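Local coordinates for protein hydrazine synthase subunit alpha (Candidatus Kuenenia stuttgartiensis, PDB 5C2V) that forms part of the complex that makes hydrazine from nitric oxide and ammonium, carrying two heme c groups and catalysing the condensation of hydroxylamine with ammonia, at residues S30-Q36 with R58-L64; R338-P344 with H383-Y389. All coordinates share one frame; numbering follows the deposited sequence.

Contact 1: S30-Q36 with R58-L64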
loop_
_atom_site.group_PDB
_atom_site.type_symbol
_atom_site.label_atom_id
_atom_site.label_comp_id
_atom_site.label_asym_id
_atom_site.label_seq_id
_atom_site.Cartn_x
_atom_site.Cartn_y
_atom_site.Cartn_z
ATOM N N SER D 30 -24.776 23.109 32.888
ATOM C CA SER D 30 -24.004 23.840 33.890
ATOM C C SER D 30 -22.864 23.036 34.523
ATOM O O SER D 30 -22.070 23.588 35.283
ATOM C CB SER D 30 -24.936 24.345 34.994
ATOM O OG SER D 30 -25.542 23.266 35.684
ATOM N N GLN D 31 -22.767 21.748 34.203
ATOM C CA GLN D 31 -21.808 20.869 34.878
ATOM C C GLN D 31 -21.306 19.752 33.965
ATOM O O GLN D 31 -22.028 19.289 33.083
ATOM C CB GLN D 31 -22.430 20.260 36.142
ATOM C CG GLN D 31 -22.620 21.237 37.300
ATOM C CD GLN D 31 -23.115 20.565 38.569
ATOM O OE1 GLN D 31 -23.350 19.357 38.597
ATOM N NE2 GLN D 31 -23.274 21.350 39.630
ATOM N N ILE D 32 -20.065 19.322 34.180
ATOM C CA ILE D 32 -19.482 18.252 33.373
ATOM C C ILE D 32 -18.731 17.223 34.220
ATOM O O ILE D 32 -18.166 17.551 35.262
ATOM C CB ILE D 32 -18.512 18.808 32.301
ATOM C CG1 ILE D 32 -17.325 19.519 32.958
ATOM C CG2 ILE D 32 -19.235 19.748 31.343
ATOM C CD1 ILE D 32 -16.287 20.006 31.973
ATOM N N LEU D 33 -18.736 15.976 33.763
ATOM C CA LEU D 33 -17.962 14.913 34.394
ATOM C C LEU D 33 -16.761 14.564 33.527
ATOM O O LEU D 33 -16.886 14.487 32.305
ATOM C CB LEU D 33 -18.820 13.665 34.613
ATOM C CG LEU D 33 -19.925 13.694 35.669
ATOM C CD1 LEU D 33 -20.854 12.506 35.487
ATOM C CD2 LEU D 33 -19.320 13.682 37.060
ATOM N N PHE D 34 -15.600 14.354 34.140
ATOM C CA PHE D 34 -14.446 13.911 33.361
ATOM C C PHE D 34 -13.409 13.154 34.186
ATOM O O PHE D 34 -13.399 13.215 35.415
ATOM C CB PHE D 34 -13.782 15.098 32.650
ATOM C CG PHE D 34 -13.242 16.150 33.577
ATOM C CD1 PHE D 34 -11.926 16.106 34.007
ATOM C CD2 PHE D 34 -14.043 17.200 33.997
ATOM C CE1 PHE D 34 -11.423 17.079 34.850
ATOM C CE2 PHE D 34 -13.546 18.175 34.842
ATOM C CZ PHE D 34 -12.235 18.114 35.269
ATOM N N THR D 35 -12.542 12.434 33.481
ATOM C CA THR D 35 -11.516 11.606 34.100
ATOM C C THR D 35 -10.173 12.326 34.176
ATOM O O THR D 35 -9.718 12.930 33.201
ATOM C CB THR D 35 -11.325 10.282 33.328
ATOM O OG1 THR D 35 -12.586 9.612 33.199
ATOM C CG2 THR D 35 -10.341 9.372 34.048
ATOM N N GLN D 36 -9.551 12.257 35.349
ATOM C CA GLN D 36 -8.200 12.762 35.548
ATOM C C GLN D 36 -7.245 11.604 35.803
ATOM O O GLN D 36 -7.458 10.801 36.714
ATOM C CB GLN D 36 -8.153 13.750 36.713
ATOM C CG GLN D 36 -8.877 15.058 36.456
ATOM C CD GLN D 36 -8.760 16.020 37.621
ATOM O OE1 GLN D 36 -8.651 15.605 38.775
ATOM N NE2 GLN D 36 -8.774 17.314 37.323
ATOM N N ARG D 58 -8.932 9.346 38.794
ATOM C CA ARG D 58 -10.176 9.657 39.485
ATOM C C ARG D 58 -11.200 10.290 38.547
ATOM O O ARG D 58 -10.842 10.982 37.596
ATOM C CB ARG D 58 -9.904 10.587 40.668
ATOM C CG ARG D 58 -9.374 11.953 40.264
ATOM C CD ARG D 58 -8.845 12.720 41.461
ATOM N NE ARG D 58 -8.593 14.121 41.139
ATOM C CZ ARG D 58 -8.020 14.987 41.967
ATOM N NH1 ARG D 58 -7.629 14.594 43.172
ATOM N NH2 ARG D 58 -7.832 16.245 41.591
ATOM N N ILE D 59 -12.478 10.040 38.817
ATOM C CA ILE D 59 -13.555 10.673 38.066
ATOM C C ILE D 59 -14.096 11.858 38.853
ATOM O O ILE D 59 -14.432 11.726 40.030
ATOM C CB ILE D 59 -14.696 9.688 37.763
ATOM C CG1 ILE D 59 -14.165 8.487 36.982
ATOM C CG2 ILE D 59 -15.812 10.379 36.995
ATOM C CD1 ILE D 59 -15.233 7.500 36.595
ATOM N N VAL D 60 -14.176 13.015 38.205
ATOM C CA VAL D 60 -14.548 14.238 38.904
ATOM C C VAL D 60 -15.684 15.008 38.235
ATOM O O VAL D 60 -15.908 14.903 37.022
ATOM C CB VAL D 60 -13.338 15.183 39.046
ATOM C CG1 VAL D 60 -12.279 14.562 39.943
ATOM C CG2 VAL D 60 -12.760 15.508 37.683
ATOM N N LEU D 61 -16.392 15.784 39.053
ATOM C CA LEU D 61 -17.474 16.648 38.599
ATOM C C LEU D 61 -17.073 18.114 38.732
ATOM O O LEU D 61 -16.564 18.538 39.773
ATOM C CB LEU D 61 -18.752 16.375 39.395
ATOM C CG LEU D 61 -19.961 17.274 39.129
ATOM C CD1 LEU D 61 -20.386 17.193 37.672
ATOM C CD2 LEU D 61 -21.116 16.898 40.047
ATOM N N PHE D 62 -17.311 18.883 37.675
ATOM C CA PHE D 62 -16.882 20.274 37.617
ATOM C C PHE D 62 -18.016 21.195 37.173
ATOM O O PHE D 62 -18.688 20.933 36.174
ATOM C CB PHE D 62 -15.684 20.413 36.675
ATOM C CG PHE D 62 -15.266 21.833 36.420
ATOM C CD1 PHE D 62 -14.516 22.527 37.354
ATOM C CD2 PHE D 62 -15.611 22.468 35.238
ATOM C CE1 PHE D 62 -14.127 23.833 37.119
ATOM C CE2 PHE D 62 -15.225 23.773 34.997
ATOM C CZ PHE D 62 -14.481 24.456 35.939
ATOM N N ASP D 63 -18.220 22.273 37.923
ATOM C CA ASP D 63 -19.244 23.259 37.599
ATOM C C ASP D 63 -18.656 24.367 36.730
ATOM O O ASP D 63 -17.644 24.971 37.080
ATOM C CB ASP D 63 -19.849 23.842 38.879
ATOM C CG ASP D 63 -21.017 24.769 38.603
ATOM O OD1 ASP D 63 -20.781 25.976 38.382
ATOM O OD2 ASP D 63 -22.171 24.292 38.612
ATOM N N LEU D 64 -19.302 24.632 35.598
ATOM C CA LEU D 64 -18.780 25.575 34.613
ATOM C C LEU D 64 -18.941 27.030 35.044
ATOM O O LEU D 64 -18.367 27.932 34.436
ATOM C CB LEU D 64 -19.467 25.359 33.264
ATOM C CG LEU D 64 -19.481 23.924 32.732
ATOM C CD1 LEU D 64 -20.150 23.861 31.367
ATOM C CD2 LEU D 64 -18.072 23.357 32.670
#
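Phe-34 turns its CG in between the backbone N and carbonyl carbon (chi1 62°), which lays one ring face against Val-60, whose CG2 takes the same kind of position on its own residue. Arg-58 starts out likewise (chi1 64°) and then runs extended to NE, side by side with the extended Gln-36. The two strands, antiparallel, are neighbours in a blade of the N-terminal six-bladed beta-propeller. Their ladder includes three hydrogen-bonded pairs, Ile-32 with Phe-62, Phe-34 with Val-60 and Gln-36 with Arg-58; in the middle one, the Val-60 N to Phe-34 O bond measures 2.9 Å.

On the face carrying these pairs, Val-60 CG2 makes a CH-pi contact 3.6 Å from the centroid of the Phe-34 ring. The rim of that ring also meets Phe-62, with CE2 3.6 Å from Phe-62 CB. Ile-32 lies alongside Phe-62, and its CD1 reaches Leu-64 CD2 at 3.9 Å. The other face includes Leu-33 and Leu-61, joined through Leu-33 CD2 and Leu-61 CB (3.6 Å), and Gln-31, whose NE2 gives Asp-63 OD2 a weak hydrogen bond; OD1 of that aspartate takes the backbone N-H groups of Asn-65 and Thr-66.

Gln-36 NE2 bonds weakly to Asp-382, a calcium ligand, while Arg-58 NH1 makes a weak hydrogen bond to the bound trimethyl glycine. The amide and guanidinium are nearly coplanar, and Gln-36 OE1 accepts from both Arg-58 NE at 2.8 Å and Arg-58 NH2 at 3.0 Å.

Contact 2: R338-P344 with H383-Y389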
loop_
_atom_site.group_PDB
_atom_site.type_symbol
_atom_site.label_atom_id
_atom_site.label_comp_id
_atom_site.label_asym_id
_atom_site.label_seq_id
_atom_site.Cartn_x
_atom_site.Cartn_y
_atom_site.Cartn_z
ATOM N N ARG D 338 -7.963 13.660 22.025
ATOM C CA ARG D 338 -8.590 12.430 22.489
ATOM C C ARG D 338 -9.968 12.718 23.085
ATOM O O ARG D 338 -10.261 13.850 23.485
ATOM C CB ARG D 338 -7.702 11.728 23.521
ATOM C CG ARG D 338 -7.604 12.462 24.847
ATOM C CD ARG D 338 -6.489 11.925 25.730
ATOM N NE ARG D 338 -6.699 10.537 26.126
ATOM C CZ ARG D 338 -5.934 9.891 27.002
ATOM N NH1 ARG D 338 -4.913 10.512 27.576
ATOM N NH2 ARG D 338 -6.193 8.627 27.307
ATOM N N SER D 339 -10.802 11.683 23.129
ATOM C CA SER D 339 -12.120 11.733 23.763
ATOM C C SER D 339 -12.999 12.912 23.335
ATOM O O SER D 339 -13.311 13.778 24.152
ATOM C CB SER D 339 -11.953 11.757 25.283
ATOM O OG SER D 339 -11.119 10.697 25.721
ATOM N N PRO D 340 -13.402 12.950 22.054
ATOM C CA PRO D 340 -14.308 14.013 21.607
ATOM C C PRO D 340 -15.745 13.766 22.065
ATOM O O PRO D 340 -16.176 12.614 22.098
ATOM C CB PRO D 340 -14.195 13.944 20.085
ATOM C CG PRO D 340 -13.910 12.505 19.811
ATOM C CD PRO D 340 -13.071 12.012 20.965
ATOM N N TYR D 341 -16.472 14.823 22.416
ATOM C CA TYR D 341 -17.859 14.672 22.845
ATOM C C TYR D 341 -18.801 15.698 22.216
ATOM O O TYR D 341 -18.960 16.800 22.741
ATOM C CB TYR D 341 -17.968 14.748 24.367
ATOM C CG TYR D 341 -19.172 14.003 24.888
ATOM C CD1 TYR D 341 -20.424 14.603 24.918
ATOM C CD2 TYR D 341 -19.064 12.690 25.324
ATOM C CE1 TYR D 341 -21.530 13.922 25.382
ATOM C CE2 TYR D 341 -20.163 12.000 25.790
ATOM C CZ TYR D 341 -21.392 12.621 25.815
ATOM O OH TYR D 341 -22.487 11.935 26.279
ATOM N N PRO D 342 -19.421 15.341 21.080
ATOM C CA PRO D 342 -20.369 16.228 20.395
ATOM C C PRO D 342 -21.592 16.558 21.251
ATOM O O PRO D 342 -22.051 15.717 22.025
ATOM C CB PRO D 342 -20.784 15.421 19.155
ATOM C CG PRO D 342 -19.783 14.312 19.040
ATOM C CD PRO D 342 -19.333 14.022 20.431
ATOM N N LEU D 343 -22.111 17.774 21.103
ATOM C CA LEU D 343 -23.321 18.187 21.807
ATOM C C LEU D 343 -24.456 18.446 20.821
ATOM O O LEU D 343 -24.210 18.816 19.674
ATOM C CB LEU D 343 -23.060 19.444 22.645
ATOM C CG LEU D 343 -22.333 19.294 23.983
ATOM C CD1 LEU D 343 -22.199 20.647 24.668
ATOM C CD2 LEU D 343 -23.059 18.308 24.884
ATOM N N PRO D 344 -25.708 18.252 21.269
ATOM C CA PRO D 344 -26.910 18.566 20.485
ATOM C C PRO D 344 -26.998 20.041 20.093
ATOM O O PRO D 344 -27.789 20.404 19.224
ATOM C CB PRO D 344 -28.050 18.185 21.433
ATOM C CG PRO D 344 -27.471 17.121 22.292
ATOM C CD PRO D 344 -26.040 17.524 22.508
ATOM N N HIS D 383 -9.172 14.153 30.604
ATOM C CA HIS D 383 -9.771 13.603 29.396
ATOM C C HIS D 383 -11.108 12.930 29.672
ATOM O O HIS D 383 -11.585 12.919 30.805
ATOM C CB HIS D 383 -8.809 12.614 28.728
ATOM C CG HIS D 383 -8.633 11.331 29.478
ATOM N ND1 HIS D 383 -8.097 11.273 30.747
ATOM C CD2 HIS D 383 -8.909 10.051 29.130
ATOM C CE1 HIS D 383 -8.059 10.016 31.150
ATOM N NE2 HIS D 383 -8.546 9.255 30.187
ATOM N N GLN D 384 -11.700 12.375 28.619
ATOM C CA GLN D 384 -13.036 11.780 28.671
ATOM C C GLN D 384 -14.100 12.719 29.243
ATOM O O GLN D 384 -14.767 12.372 30.217
ATOM C CB GLN D 384 -13.005 10.484 29.487
ATOM C CG GLN D 384 -12.280 9.336 28.810
ATOM C CD GLN D 384 -12.241 8.088 29.669
ATOM O OE1 GLN D 384 -12.302 8.162 30.896
ATOM N NE2 GLN D 384 -12.141 6.929 29.026
ATOM N N PRO D 385 -14.265 13.914 28.645
ATOM C CA PRO D 385 -15.312 14.804 29.156
ATOM C C PRO D 385 -16.712 14.269 28.863
ATOM O O PRO D 385 -17.000 13.876 27.732
ATOM C CB PRO D 385 -15.053 16.114 28.409
ATOM C CG PRO D 385 -14.437 15.688 27.128
ATOM C CD PRO D 385 -13.612 14.469 27.444
ATOM N N ALA D 386 -17.568 14.258 29.878
ATOM C CA ALA D 386 -18.943 13.802 29.721
ATOM C C ALA D 386 -19.904 14.774 30.396
ATOM O O ALA D 386 -20.233 14.608 31.570
ATOM C CB ALA D 386 -19.111 12.401 30.290
ATOM N N PRO D 387 -20.353 15.797 29.652
ATOM C CA PRO D 387 -21.224 16.847 30.193
ATOM C C PRO D 387 -22.571 16.299 30.648
ATOM O O PRO D 387 -23.061 15.328 30.070
ATOM C CB PRO D 387 -21.394 17.802 29.009
ATOM C CG PRO D 387 -21.207 16.940 27.811
ATOM C CD PRO D 387 -20.152 15.945 28.201
ATOM N N VAL D 388 -23.160 16.909 31.673
ATOM C CA VAL D 388 -24.453 16.450 32.159
ATOM C C VAL D 388 -25.582 17.166 31.417
ATOM O O VAL D 388 -25.538 18.380 31.198
ATOM C CB VAL D 388 -24.598 16.643 33.696
ATOM C CG1 VAL D 388 -23.391 16.059 34.415
ATOM C CG2 VAL D 388 -24.779 18.107 34.072
ATOM N N TYR D 389 -26.573 16.380 31.004
ATOM C CA TYR D 389 -27.756 16.871 30.304
ATOM C C TYR D 389 -28.694 15.705 30.036
ATOM O O TYR D 389 -28.290 14.543 30.117
ATOM C CB TYR D 389 -27.389 17.570 28.987
ATOM C CG TYR D 389 -26.830 16.662 27.912
ATOM C CD1 TYR D 389 -25.478 16.344 27.876
ATOM C CD2 TYR D 389 -27.650 16.140 26.920
ATOM C CE1 TYR D 389 -24.963 15.522 26.888
ATOM C CE2 TYR D 389 -27.145 15.322 25.929
ATOM C CZ TYR D 389 -25.802 15.012 25.919
ATOM O OH TYR D 389 -25.299 14.194 24.933
#
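Tyr-341 and Pro-387 make the central apolar contact. Pro-387 CD sits over one face of the tyrosine ring, 3.9 Å from its centroid, a CH-pi arrangement, and Ala-386 CA lies over that face as well. The two tyrosines approach from opposite directions and meet at their edges, Tyr-341 CE1 standing 4.1 Å from Tyr-389 CE1, while Tyr-389 OH lies 3.8 Å from Tyr-341 CE1, near the plane of the Tyr-341 ring. Leu-343 CD2 fits beside both partners, 3.7 Å from Pro-387 CG and 3.9 Å from Tyr-389 CE1, and Pro-344 CG approaches Tyr-389 CE2.

All this packing bridges two blades of the six-bladed beta-propeller. Strands 336-342 and 381-387 each form an outermost strand of their own four-stranded sheet. Over residues 338-342 and 383-387 they run almost parallel, 14° apart, with axes 6.0 Å from each other at closest. Side chains, rather than a ladder of backbone hydrogen bonds, fill the interval. Proline rings take part here too: Pro-385 CD touches Ser-339 O at 3.4 Å.

The contact between flat polar groups lies at the other end. A bend at chi3 (-63°) folds Arg-338 so that its guanidinium comes over the His-383 imidazole, planes 30° apart, with NH2 3.6 Å from His-383 CD2. Outside this pair of segments the same guanidinium forms a salt bridge through NH1 to Asp-44 and a cation-pi contact with Phe-358. The hydroxyl of Tyr-341 is likewise engaged beyond this interface, hydrogen-bonded to Lys-391 NZ.

In the fold
The centres of the two contacts are 10 Å apart, and strand 381-387 joins them: it pairs antiparallel with strand 31-37 of contact 1 and faces strand 336-342 in contact 2. Contact 1 therefore works within one blade, contact 2 between that blade and the one preceding strand 381-387 in sequence. Both segments of contact 1 come before either segment of contact 2 in the sequence, yet the late strand 381-387 completes the sheet begun by 31-37, 58-63 and 69-71. This is the Velcro-type closure of a beta-propeller, which ties the end of the propeller to its beginning. Thr-35 OG1 bonding to Gln-384 OE1 is one stitch in that seam.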